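Local coordinates for protein nonribosomal peptide synthase (Streptomyces sp. MJ635-86F5, PDB 5JJP) that probably activates an aliphatic beta-amino acid as its adenylate at the expense of ATP, as an adenylation enzyme of the ANL superfamily, at residues 66-71 against 94-99; 70-75 against 153-158; 87-92 against 227-232; 99-104 against 109-114. All blocks are in the same frame, centred on the assembly; numbering follows the deposited sequence.

Contact 1. Residues 66-71 against 94-99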
loop_
_atom_site.group_PDB
_atom_site.type_symbol
_atom_site.label_atom_id
_atom_site.label_comp_id
_atom_site.label_asym_id
_atom_site.label_seq_id
_atom_site.Cartn_x
_atom_site.Cartn_y
_atom_site.Cartn_z
ATOM N N GLU A 66 -16.545 -7.975 -4.768
ATOM C CA GLU A 66 -16.214 -8.686 -5.974
ATOM C C GLU A 66 -17.199 -8.447 -7.076
ATOM O O GLU A 66 -16.813 -8.364 -8.235
ATOM C CB GLU A 66 -16.162 -10.171 -5.733
ATOM C CG GLU A 66 -15.024 -10.588 -4.869
ATOM C CD GLU A 66 -14.600 -11.998 -5.137
ATOM O OE1 GLU A 66 -14.720 -12.837 -4.227
ATOM O OE2 GLU A 66 -14.228 -12.264 -6.293
ATOM N N ALA A 67 -18.498 -8.431 -6.749
ATOM C CA ALA A 67 -19.517 -8.203 -7.785
ATOM C C ALA A 67 -19.256 -6.837 -8.427
ATOM O O ALA A 67 -19.347 -6.673 -9.651
ATOM C CB ALA A 67 -20.941 -8.277 -7.210
ATOM N N GLN A 68 -18.967 -5.853 -7.589
ATOM C CA GLN A 68 -18.756 -4.511 -8.109
ATOM C C GLN A 68 -17.432 -4.460 -8.958
ATOM O O GLN A 68 -17.424 -3.880 -10.052
ATOM C CB GLN A 68 -18.756 -3.498 -6.973
ATOM C CG GLN A 68 -18.687 -2.057 -7.419
ATOM C CD GLN A 68 -20.001 -1.534 -7.966
ATOM O OE1 GLN A 68 -20.644 -2.161 -8.801
ATOM N NE2 GLN A 68 -20.407 -0.351 -7.501
ATOM N N ALA A 69 -16.370 -5.120 -8.486
ATOM C CA ALA A 69 -15.152 -5.253 -9.248
ATOM C C ALA A 69 -15.412 -5.865 -10.619
ATOM O O ALA A 69 -14.894 -5.390 -11.646
ATOM C CB ALA A 69 -14.130 -6.082 -8.502
ATOM N N ASP A 70 -16.177 -6.946 -10.629
ATOM C CA ASP A 70 -16.477 -7.644 -11.858
ATOM C C ASP A 70 -17.342 -6.765 -12.817
ATOM O O ASP A 70 -17.137 -6.816 -14.051
ATOM C CB ASP A 70 -17.193 -8.975 -11.572
ATOM C CG ASP A 70 -16.265 -10.028 -10.949
ATOM O OD1 ASP A 70 -15.054 -9.857 -10.985
ATOM O OD2 ASP A 70 -16.783 -10.993 -10.327
ATOM N N ALA A 71 -18.296 -6.019 -12.265
ATOM C CA ALA A 71 -19.160 -5.231 -13.105
ATOM C C ALA A 71 -18.352 -4.123 -13.726
ATOM O O ALA A 71 -18.493 -3.809 -14.897
ATOM C CB ALA A 71 -20.309 -4.688 -12.320
ATOM N N THR A 94 -12.613 4.726 -1.126
ATOM C CA THR A 94 -13.987 4.308 -0.864
ATOM C C THR A 94 -14.153 2.906 -1.361
ATOM O O THR A 94 -13.361 2.442 -2.178
ATOM C CB THR A 94 -14.990 5.165 -1.668
ATOM O OG1 THR A 94 -14.746 5.016 -3.069
ATOM C CG2 THR A 94 -14.858 6.636 -1.274
ATOM N N ALA A 95 -15.222 2.242 -0.936
ATOM C CA ALA A 95 -15.502 0.908 -1.430
ATOM C C ALA A 95 -15.499 0.848 -2.964
ATOM O O ALA A 95 -14.976 -0.090 -3.544
ATOM C CB ALA A 95 -16.869 0.408 -0.881
ATOM N N ASP A 96 -16.136 1.808 -3.619
ATOM C CA ASP A 96 -16.144 1.834 -5.091
ATOM C C ASP A 96 -14.763 2.073 -5.726
ATOM O O ASP A 96 -14.451 1.484 -6.787
ATOM C CB ASP A 96 -17.130 2.876 -5.602
ATOM C CG ASP A 96 -18.593 2.393 -5.526
ATOM O OD1 ASP A 96 -18.796 1.145 -5.506
ATOM O OD2 ASP A 96 -19.528 3.240 -5.522
ATOM N N ALA A 97 -13.911 2.849 -5.079
ATOM C CA ALA A 97 -12.548 3.045 -5.580
ATOM C C ALA A 97 -11.761 1.733 -5.447
ATOM O O ALA A 97 -10.928 1.386 -6.299
ATOM C CB ALA A 97 -11.836 4.135 -4.795
ATOM N N VAL A 98 -12.085 0.968 -4.401
ATOM C CA VAL A 98 -11.433 -0.347 -4.240
ATOM C C VAL A 98 -11.891 -1.294 -5.358
ATOM O O VAL A 98 -11.077 -1.959 -6.001
ATOM C CB VAL A 98 -11.709 -0.943 -2.839
ATOM C CG1 VAL A 98 -11.114 -2.344 -2.727
ATOM C CG2 VAL A 98 -11.166 -0.037 -1.740
ATOM N N ALA A 99 -13.208 -1.379 -5.584
ATOM C CA ALA A 99 -13.717 -2.176 -6.712
ATOM C C ALA A 99 -13.005 -1.756 -8.033
ATOM O O ALA A 99 -12.599 -2.597 -8.823
ATOM C CB ALA A 99 -15.202 -2.017 -6.856
#
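Gln68 meets both Asp96 and Ala99 where helix 62-77 packs across the first turns of helix 95-107, the axes of the two short helical segments passing 8.9 Å apart. Its CG lies against the methyl of the second partner, Gln68 CG to Ala99 CB being 3.5 Å. A bend at chi2 (76°) then carries the amide along the neighbouring helix to the carboxylate, where Gln68 NE2 donates to Asp96 OD1 at 3.0 Å. This bond is nearly straight at the hydrogen (178°) and lies in the amide plane, yet it reaches the carboxylate from above, 43° out of the carboxylate plane. Were Gln68 replaced by an alanine, Asp96 OD1 would probably lose this donor and a gap would open over the methyl of Ala99. One residue on, Ala69 brings the two chains closest: Ala69 CA and Ala99 CA are only 4.2 Å apart, and the methyl carbon Ala99 CB lies 3.7 Å from Ala69 N. On the far helix Thr94 is the N-cap, its OG1 accepting from Ala97 N. The chemistry thus divides in two: small alanines permit the close helix approach, while a neutral N-H may partly offset the charge of the carboxylate without forming an ion pair.

Contact 2. Residues 70-75 against 153-158; sequences DAYAAE and ARFGPK
Tyr72 on helix 62-77 and Phe155 on strand 151-156 are the nearest backbone pair, their CA atoms 7.7 Å apart, so side chains must fill the space between. Tyr72 does most of this. With CG anti to the carbonyl carbon (chi1 -80°), its ring extends to the strand, and Tyr72 OH donates to Gly156 O at 2.7 Å. The acceptor lies at the edge of the ring, near its plane; seen from the carbonyl, however, the hydroxyl stands well above the peptide plane, 55° out of it. The helix here packs on a face of the sheet in which strand 151-156 runs between strands 134-138 and 159-162, one helix-on-sheet interface of the layered alpha-beta sandwich. Over one face of the tyrosine comes Phe155 CB, 4.3 Å from the centroid of the Tyr72 ring in a CH-pi contact. The two rings themselves meet obliquely, their planes at 59°, with Tyr72 CE2 3.9 Å from Phe155 CD2. A phenylalanine in place of Tyr72 would probably keep much of this packing but leave Gly156 O without this hydroxyl donor. Tyr72 also touches Val160 and, on helix 95-107, Ala103.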
loop_
_atom_site.group_PDB
_atom_site.type_symbol
_atom_site.label_atom_id
_atom_site.label_comp_id
_atom_site.label_asym_id
_atom_site.label_seq_id
_atom_site.Cartn_x
_atom_site.Cartn_y
_atom_site.Cartn_z
ATOM N N ASP A 70 -16.177 -6.946 -10.629
ATOM C CA ASP A 70 -16.477 -7.644 -11.858
ATOM C C ASP A 70 -17.342 -6.765 -12.817
ATOM O O ASP A 70 -17.137 -6.816 -14.051
ATOM C CB ASP A 70 -17.193 -8.975 -11.572
ATOM C CG ASP A 70 -16.265 -10.028 -10.949
ATOM O OD1 ASP A 70 -15.054 -9.857 -10.985
ATOM O OD2 ASP A 70 -16.783 -10.993 -10.327
ATOM N N ALA A 71 -18.296 -6.019 -12.265
ATOM C CA ALA A 71 -19.160 -5.231 -13.105
ATOM C C ALA A 71 -18.352 -4.123 -13.726
ATOM O O ALA A 71 -18.493 -3.809 -14.897
ATOM C CB ALA A 71 -20.309 -4.688 -12.320
ATOM N N TYR A 72 -17.496 -3.518 -12.931
ATOM C CA TYR A 72 -16.647 -2.462 -13.402
ATOM C C TYR A 72 -15.742 -2.974 -14.508
ATOM O O TYR A 72 -15.489 -2.282 -15.482
ATOM C CB TYR A 72 -15.811 -1.900 -12.251
ATOM C CG TYR A 72 -16.493 -0.905 -11.319
ATOM C CD1 TYR A 72 -17.872 -0.604 -11.426
ATOM C CD2 TYR A 72 -15.790 -0.311 -10.327
ATOM C CE1 TYR A 72 -18.491 0.302 -10.570
ATOM C CE2 TYR A 72 -16.403 0.556 -9.455
ATOM C CZ TYR A 72 -17.765 0.864 -9.566
ATOM O OH TYR A 72 -18.301 1.800 -8.722
ATOM N N ALA A 73 -15.165 -4.157 -14.278
ATOM C CA ALA A 73 -14.193 -4.765 -15.215
ATOM C C ALA A 73 -14.810 -5.015 -16.561
ATOM O O ALA A 73 -14.212 -4.697 -17.584
ATOM C CB ALA A 73 -13.631 -6.065 -14.650
ATOM N N ALA A 74 -16.028 -5.562 -16.570
ATOM C CA ALA A 74 -16.765 -5.772 -17.828
ATOM C C ALA A 74 -16.936 -4.460 -18.631
ATOM O O ALA A 74 -16.656 -4.426 -19.824
ATOM C CB ALA A 74 -18.133 -6.397 -17.549
ATOM N N GLU A 75 -17.353 -3.383 -17.961
ATOM C CA GLU A 75 -17.547 -2.090 -18.635
ATOM C C GLU A 75 -16.194 -1.471 -19.067
ATOM O O GLU A 75 -16.076 -0.982 -20.180
ATOM C CB GLU A 75 -18.329 -1.143 -17.748
ATOM C CG GLU A 75 -19.792 -1.514 -17.604
ATOM C CD GLU A 75 -20.479 -0.757 -16.455
ATOM O OE1 GLU A 75 -21.377 0.092 -16.768
ATOM O OE2 GLU A 75 -20.127 -1.001 -15.238
ATOM N N ALA A 153 -13.572 8.741 -17.786
ATOM C CA ALA A 153 -14.707 7.935 -17.317
ATOM C C ALA A 153 -14.910 8.111 -15.847
ATOM O O ALA A 153 -14.003 8.553 -15.150
ATOM C CB ALA A 153 -14.470 6.464 -17.624
ATOM N N ARG A 154 -16.112 7.794 -15.394
ATOM C CA ARG A 154 -16.442 7.890 -13.994
ATOM C C ARG A 154 -16.905 6.574 -13.549
ATOM O O ARG A 154 -17.540 5.831 -14.326
ATOM C CB ARG A 154 -17.551 8.876 -13.753
ATOM C CG ARG A 154 -17.151 10.303 -13.989
ATOM C CD ARG A 154 -18.348 11.176 -14.328
ATOM N NE ARG A 154 -17.871 12.514 -14.709
ATOM C CZ ARG A 154 -17.450 13.402 -13.832
ATOM N NH1 ARG A 154 -17.418 13.093 -12.539
ATOM N NH2 ARG A 154 -17.015 14.571 -14.246
ATOM N N PHE A 155 -16.652 6.275 -12.279
ATOM C CA PHE A 155 -17.224 5.062 -11.678
ATOM C C PHE A 155 -18.041 5.461 -10.471
ATOM O O PHE A 155 -17.693 6.397 -9.763
ATOM C CB PHE A 155 -16.123 4.059 -11.311
ATOM C CG PHE A 155 -15.191 4.553 -10.273
ATOM C CD1 PHE A 155 -14.076 5.248 -10.609
ATOM C CD2 PHE A 155 -15.446 4.312 -8.939
ATOM C CE1 PHE A 155 -13.217 5.743 -9.638
ATOM C CE2 PHE A 155 -14.613 4.848 -7.954
ATOM C CZ PHE A 155 -13.495 5.564 -8.310
ATOM N N GLY A 156 -19.137 4.769 -10.238
ATOM C CA GLY A 156 -19.969 5.027 -9.028
ATOM C C GLY A 156 -20.905 3.855 -8.800
ATOM O O GLY A 156 -20.707 2.781 -9.394
ATOM N N PRO A 157 -21.952 4.059 -8.005
ATOM C CA PRO A 157 -22.827 2.925 -7.597
ATOM C C PRO A 157 -23.464 2.201 -8.777
ATOM O O PRO A 157 -23.546 0.965 -8.751
ATOM C CB PRO A 157 -23.937 3.599 -6.755
ATOM C CG PRO A 157 -23.413 4.965 -6.400
ATOM C CD PRO A 157 -22.381 5.342 -7.432
ATOM N N LYS A 158 -23.855 2.948 -9.813
ATOM C CA LYS A 158 -24.487 2.364 -10.983
ATOM C C LYS A 158 -23.534 1.693 -11.996
ATOM O O LYS A 158 -23.983 0.881 -12.804
ATOM C CB LYS A 158 -25.328 3.414 -11.712
ATOM C CG LYS A 158 -24.557 4.571 -12.363
ATOM C CD LYS A 158 -23.656 4.213 -13.562
ATOM C CE LYS A 158 -24.212 3.221 -14.597
ATOM N NZ LYS A 158 -25.007 3.842 -15.697
#

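Contact 3. Residues 87-92 against 227-232; sequences VVLESP and SPFSFD
Ser91 OG donates to Pro92 O at 2.6 Å, a short bond that ties the serine side chain back to the chain just beyond strand 87-90 and folds the very residues against which Phe229 packs. The serine carbonyl is turned to the phenylalanine: Ser91 O lies 3.2 Å from Phe229 CB and 3.3 Å from Phe229 CD2, an oblique approach to the base of the ring. A second carbonyl meets the ring differently. Leu89 O sits at the ring edge, near its plane, 3.5 Å from Phe229 CE2, where the C-H border of the aromatic group probably carries a slight positive charge. No hydrogen bond crosses between the segments. Their meeting joins two layers of the sandwich: strand 87-90 belongs to the five-stranded sheet, whereas residues 227-232 lead from strand 222-225 of the six-stranded sheet into helix 232-243. The loop also carries a Phe-Asp pair, Phe231 and Asp232, recalling core motif A4 of adenylation domains. Phe229 itself lies within a type I turn, closed by Phe231 N donating to Pro228 O at 2.9 Å. Its CG stands opposite the backbone N (chi1 -171°), which sends the ring out of the turn toward the strand. At the far end of the ring the leucine side chain crosses it at about a right angle, Leu89 CD2 touching Phe229 CZ at 3.9 Å. Phe101, Pro113 and Ile115 add further apolar surface around the phenylalanine.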
loop_
_atom_site.group_PDB
_atom_site.type_symbol
_atom_site.label_atom_id
_atom_site.label_comp_id
_atom_site.label_asym_id
_atom_site.label_seq_id
_atom_site.Cartn_x
_atom_site.Cartn_y
_atom_site.Cartn_z
ATOM N N VAL A 87 -3.889 3.637 -16.392
ATOM C CA VAL A 87 -5.096 4.310 -16.012
ATOM C C VAL A 87 -4.787 5.192 -14.792
ATOM O O VAL A 87 -4.227 4.716 -13.825
ATOM C CB VAL A 87 -6.110 3.253 -15.609
ATOM C CG1 VAL A 87 -7.373 3.913 -15.034
ATOM C CG2 VAL A 87 -6.433 2.397 -16.802
ATOM N N VAL A 88 -5.094 6.480 -14.844
ATOM C CA VAL A 88 -5.032 7.329 -13.651
ATOM C C VAL A 88 -6.347 7.128 -12.936
ATOM O O VAL A 88 -7.392 7.392 -13.508
ATOM C CB VAL A 88 -4.869 8.813 -13.980
ATOM C CG1 VAL A 88 -4.786 9.632 -12.720
ATOM C CG2 VAL A 88 -3.613 9.023 -14.788
ATOM N N LEU A 89 -6.290 6.646 -11.706
ATOM C CA LEU A 89 -7.472 6.401 -10.912
ATOM C C LEU A 89 -7.562 7.454 -9.759
ATOM O O LEU A 89 -6.769 7.435 -8.815
ATOM C CB LEU A 89 -7.405 4.981 -10.368
ATOM C CG LEU A 89 -8.533 4.478 -9.518
ATOM C CD1 LEU A 89 -9.832 4.591 -10.282
ATOM C CD2 LEU A 89 -8.301 3.050 -9.115
ATOM N N GLU A 90 -8.493 8.390 -9.899
ATOM C CA GLU A 90 -8.578 9.525 -8.976
ATOM C C GLU A 90 -9.841 9.488 -8.128
ATOM O O GLU A 90 -10.945 9.620 -8.652
ATOM C CB GLU A 90 -8.527 10.830 -9.740
ATOM C CG GLU A 90 -8.595 12.076 -8.871
ATOM C CD GLU A 90 -8.094 13.315 -9.639
ATOM O OE1 GLU A 90 -6.878 13.354 -9.997
ATOM O OE2 GLU A 90 -8.907 14.264 -9.873
ATOM N N SER A 91 -9.656 9.298 -6.842
ATOM C CA SER A 91 -10.774 9.183 -5.942
ATOM C C SER A 91 -10.301 9.156 -4.515
ATOM O O SER A 91 -9.195 8.692 -4.223
ATOM C CB SER A 91 -11.585 7.907 -6.257
ATOM O OG SER A 91 -12.543 7.573 -5.256
ATOM N N PRO A 92 -11.128 9.699 -3.597
ATOM C CA PRO A 92 -10.820 9.328 -2.239
ATOM C C PRO A 92 -10.988 7.810 -2.091
ATOM O O PRO A 92 -11.689 7.194 -2.863
ATOM C CB PRO A 92 -11.833 10.120 -1.407
ATOM C CG PRO A 92 -12.965 10.376 -2.339
ATOM C CD PRO A 92 -12.370 10.482 -3.693
ATOM N N SER A 227 -4.318 7.010 5.707
ATOM C CA SER A 227 -3.537 7.670 4.679
ATOM C C SER A 227 -4.375 7.796 3.392
ATOM O O SER A 227 -5.195 6.919 3.068
ATOM C CB SER A 227 -2.158 7.017 4.527
ATOM O OG SER A 227 -2.227 6.037 3.549
ATOM N N PRO A 228 -4.253 8.931 2.696
ATOM C CA PRO A 228 -5.062 9.204 1.481
ATOM C C PRO A 228 -4.728 8.273 0.335
ATOM O O PRO A 228 -3.660 7.663 0.324
ATOM C CB PRO A 228 -4.665 10.622 1.088
ATOM C CG PRO A 228 -4.009 11.217 2.296
ATOM C CD PRO A 228 -3.369 10.062 3.030
ATOM N N PHE A 229 -5.657 8.164 -0.612
ATOM C CA PHE A 229 -5.570 7.198 -1.707
ATOM C C PHE A 229 -4.327 7.389 -2.615
ATOM O O PHE A 229 -3.822 6.406 -3.206
ATOM C CB PHE A 229 -6.842 7.255 -2.540
ATOM C CG PHE A 229 -6.956 6.157 -3.577
ATOM C CD1 PHE A 229 -7.152 4.842 -3.196
ATOM C CD2 PHE A 229 -6.885 6.441 -4.938
ATOM C CE1 PHE A 229 -7.278 3.833 -4.150
ATOM C CE2 PHE A 229 -6.966 5.443 -5.892
ATOM C CZ PHE A 229 -7.181 4.138 -5.510
ATOM N N SER A 230 -3.828 8.607 -2.689
ATOM C CA SER A 230 -2.639 8.900 -3.476
ATOM C C SER A 230 -1.397 8.333 -2.803
ATOM O O SER A 230 -0.307 8.429 -3.358
ATOM C CB SER A 230 -2.452 10.430 -3.629
ATOM O OG SER A 230 -2.508 11.078 -2.363
ATOM N N PHE A 231 -1.535 7.828 -1.577
ATOM C CA PHE A 231 -0.380 7.285 -0.868
ATOM C C PHE A 231 -0.321 5.790 -0.993
ATOM O O PHE A 231 -1.321 5.078 -0.874
ATOM C CB PHE A 231 -0.351 7.673 0.622
ATOM C CG PHE A 231 0.075 9.092 0.892
ATOM C CD1 PHE A 231 -0.787 10.153 0.644
ATOM C CD2 PHE A 231 1.312 9.374 1.463
ATOM C CE1 PHE A 231 -0.409 11.460 0.931
ATOM C CE2 PHE A 231 1.699 10.697 1.751
ATOM C CZ PHE A 231 0.838 11.740 1.479
ATOM N N ASP A 232 0.881 5.341 -1.311
ATOM C CA ASP A 232 1.257 3.922 -1.312
ATOM C C ASP A 232 0.687 3.125 -0.103
ATOM O O ASP A 232 0.211 2.005 -0.225
ATOM C CB ASP A 232 2.789 3.929 -1.231
ATOM C CG ASP A 232 3.377 2.607 -1.477
ATOM O OD1 ASP A 232 2.814 1.871 -2.305
ATOM O OD2 ASP A 232 4.392 2.298 -0.839
#

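Contact 4. Residues 99-104 against 109-114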
loop_
_atom_site.group_PDB
_atom_site.type_symbol
_atom_site.label_atom_id
_atom_site.label_comp_id
_atom_site.label_asym_id
_atom_site.label_seq_id
_atom_site.Cartn_x
_atom_site.Cartn_y
_atom_site.Cartn_z
ATOM N N ALA A 99 -13.208 -1.379 -5.584
ATOM C CA ALA A 99 -13.717 -2.176 -6.712
ATOM C C ALA A 99 -13.005 -1.756 -8.033
ATOM O O ALA A 99 -12.599 -2.597 -8.823
ATOM C CB ALA A 99 -15.202 -2.017 -6.856
ATOM N N ALA A 100 -12.859 -0.459 -8.249
ATOM C CA ALA A 100 -12.149 0.055 -9.464
ATOM C C ALA A 100 -10.717 -0.419 -9.594
ATOM O O ALA A 100 -10.298 -0.871 -10.708
ATOM C CB ALA A 100 -12.142 1.544 -9.480
ATOM N N PHE A 101 -9.967 -0.408 -8.482
ATOM C CA PHE A 101 -8.571 -0.838 -8.599
ATOM C C PHE A 101 -8.460 -2.338 -8.748
ATOM O O PHE A 101 -7.633 -2.817 -9.524
ATOM C CB PHE A 101 -7.623 -0.177 -7.587
ATOM C CG PHE A 101 -7.633 -0.743 -6.195
ATOM C CD1 PHE A 101 -7.843 0.110 -5.116
ATOM C CD2 PHE A 101 -7.240 -2.046 -5.946
ATOM C CE1 PHE A 101 -7.821 -0.362 -3.834
ATOM C CE2 PHE A 101 -7.156 -2.515 -4.663
ATOM C CZ PHE A 101 -7.448 -1.668 -3.604
ATOM N N LEU A 102 -9.386 -3.069 -8.127
ATOM C CA LEU A 102 -9.486 -4.475 -8.364
ATOM C C LEU A 102 -9.848 -4.779 -9.840
ATOM O O LEU A 102 -9.367 -5.777 -10.429
ATOM C CB LEU A 102 -10.501 -5.125 -7.398
ATOM C CG LEU A 102 -10.111 -5.198 -5.941
ATOM C CD1 LEU A 102 -11.266 -5.762 -5.104
ATOM C CD2 LEU A 102 -8.878 -6.053 -5.747
ATOM N N ALA A 103 -10.750 -4.000 -10.406
ATOM C CA ALA A 103 -11.105 -4.226 -11.788
ATOM C C ALA A 103 -9.850 -3.996 -12.664
ATOM O O ALA A 103 -9.526 -4.823 -13.503
ATOM C CB ALA A 103 -12.228 -3.302 -12.216
ATOM N N CYS A 104 -9.114 -2.916 -12.410
ATOM C CA CYS A 104 -7.878 -2.669 -13.164
ATOM C C CYS A 104 -6.881 -3.832 -13.038
ATOM O O CYS A 104 -6.280 -4.230 -14.041
ATOM C CB CYS A 104 -7.201 -1.374 -12.719
ATOM S SG CYS A 104 -8.156 0.134 -13.103
ATOM N N LEU A 109 -4.484 -3.566 -16.187
ATOM C CA LEU A 109 -4.314 -2.159 -16.462
ATOM C C LEU A 109 -3.651 -1.511 -15.264
ATOM O O LEU A 109 -4.320 -1.227 -14.272
ATOM C CB LEU A 109 -5.638 -1.473 -16.774
ATOM C CG LEU A 109 -6.424 -2.084 -17.932
ATOM C CD1 LEU A 109 -7.826 -1.480 -18.057
ATOM C CD2 LEU A 109 -5.654 -1.918 -19.265
ATOM N N PRO A 110 -2.347 -1.277 -15.344
ATOM C CA PRO A 110 -1.738 -0.688 -14.200
ATOM C C PRO A 110 -2.298 0.718 -13.968
ATOM O O PRO A 110 -2.405 1.527 -14.904
ATOM C CB PRO A 110 -0.248 -0.600 -14.586
ATOM C CG PRO A 110 -0.228 -0.597 -16.067
ATOM C CD PRO A 110 -1.369 -1.492 -16.437
ATOM N N PHE A 111 -2.613 1.014 -12.720
ATOM C CA PHE A 111 -3.175 2.317 -12.383
ATOM C C PHE A 111 -2.212 3.160 -11.564
ATOM O O PHE A 111 -1.326 2.655 -10.902
ATOM C CB PHE A 111 -4.511 2.138 -11.644
ATOM C CG PHE A 111 -4.373 1.489 -10.320
ATOM C CD1 PHE A 111 -4.169 2.232 -9.202
ATOM C CD2 PHE A 111 -4.465 0.090 -10.204
ATOM C CE1 PHE A 111 -4.023 1.600 -7.980
ATOM C CE2 PHE A 111 -4.296 -0.531 -8.997
ATOM C CZ PHE A 111 -4.090 0.223 -7.885
ATOM N N ILE A 112 -2.438 4.448 -11.620
ATOM C CA ILE A 112 -1.711 5.436 -10.850
ATOM C C ILE A 112 -2.775 6.016 -9.954
ATOM O O ILE A 112 -3.660 6.691 -10.469
ATOM C CB ILE A 112 -1.232 6.665 -11.654
ATOM C CG1 ILE A 112 -0.676 6.345 -13.037
ATOM C CG2 ILE A 112 -0.257 7.491 -10.873
ATOM C CD1 ILE A 112 0.372 5.321 -13.085
ATOM N N PRO A 113 -2.663 5.832 -8.620
ATOM C CA PRO A 113 -3.705 6.368 -7.729
ATOM C C PRO A 113 -3.494 7.825 -7.408
ATOM O O PRO A 113 -2.389 8.253 -7.129
ATOM C CB PRO A 113 -3.564 5.506 -6.474
ATOM C CG PRO A 113 -2.110 5.175 -6.451
ATOM C CD PRO A 113 -1.670 5.028 -7.879
ATOM N N THR A 114 -4.579 8.577 -7.450
ATOM C CA THR A 114 -4.525 10.023 -7.305
ATOM C C THR A 114 -5.728 10.450 -6.459
ATOM O O THR A 114 -6.716 9.710 -6.365
ATOM C CB THR A 114 -4.495 10.587 -8.754
ATOM O OG1 THR A 114 -3.128 10.739 -9.188
ATOM C CG2 THR A 114 -5.122 11.831 -8.883
#
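Phe101 and Phe111 meet inside a beta-alpha-beta crossover, in which strand 87-90 leads through helix 95-107 into the parallel strand 111-114. The helix residue offers its base and not its ring: Phe101 CB rests over one face of the Phe111 ring, 3.9 Å from the centroid and offset toward the rim, in a CH-pi contact that brings it within 3.6 Å of Phe111 CZ. The two aromatic planes are near parallel, at 22°, but slid so far apart that they barely overlap. Both side chains take the crowded position, CG between the backbone N and the carbonyl carbon; for Phe101 (chi1 79°) this swings the ring away from the strand and leaves CB to make the contact. One turn later Cys104 CB adds a second touch, 4.0 Å from Phe111 CD2. The same carbon packs against the backbone of the incoming loop, Cys104 CB lying 3.3 Å from Leu109 O. The turn between helix and strand is drawn close by a backbone bond, Leu109 N donating to Cys104 O at 2.9 Å with an N-H...O angle of 164°. Farther out, the ring of Phe105 meets both phenylalanines, so the pair belongs to an aromatic cluster, and Leu89 of the first strand touches Phe101 from the sheet. On the strand side Tyr183, from strand 181-186, packs on Phe111. The helix helps to place the cysteine, Cys104 N donating to Ala100 O at 2.9 Å.

Overall arrangement
The four contacts form a connected patch within the AMP-binding family region. Contacts 1 and 2 share helix 62-77 and have centres about 8 Å apart; contacts 1 and 4 share helix 95-107, with Ala99 in both, at about 10 Å. Contacts 2, 3 and 4 reach the same five-stranded sheet, through strand 151-156 and the neighbouring strands 87-90 and 111-114, the centres of contacts 3 and 4 lying about 9 Å apart. Along the chain contact 1 closes before contact 4 opens, and contact 4 is nested inside the loops closed by contacts 2 and 3. Packing therefore runs from the two helices along the face of the five-stranded sheet to contact 3, where a loop leaving the six-stranded sheet meets it.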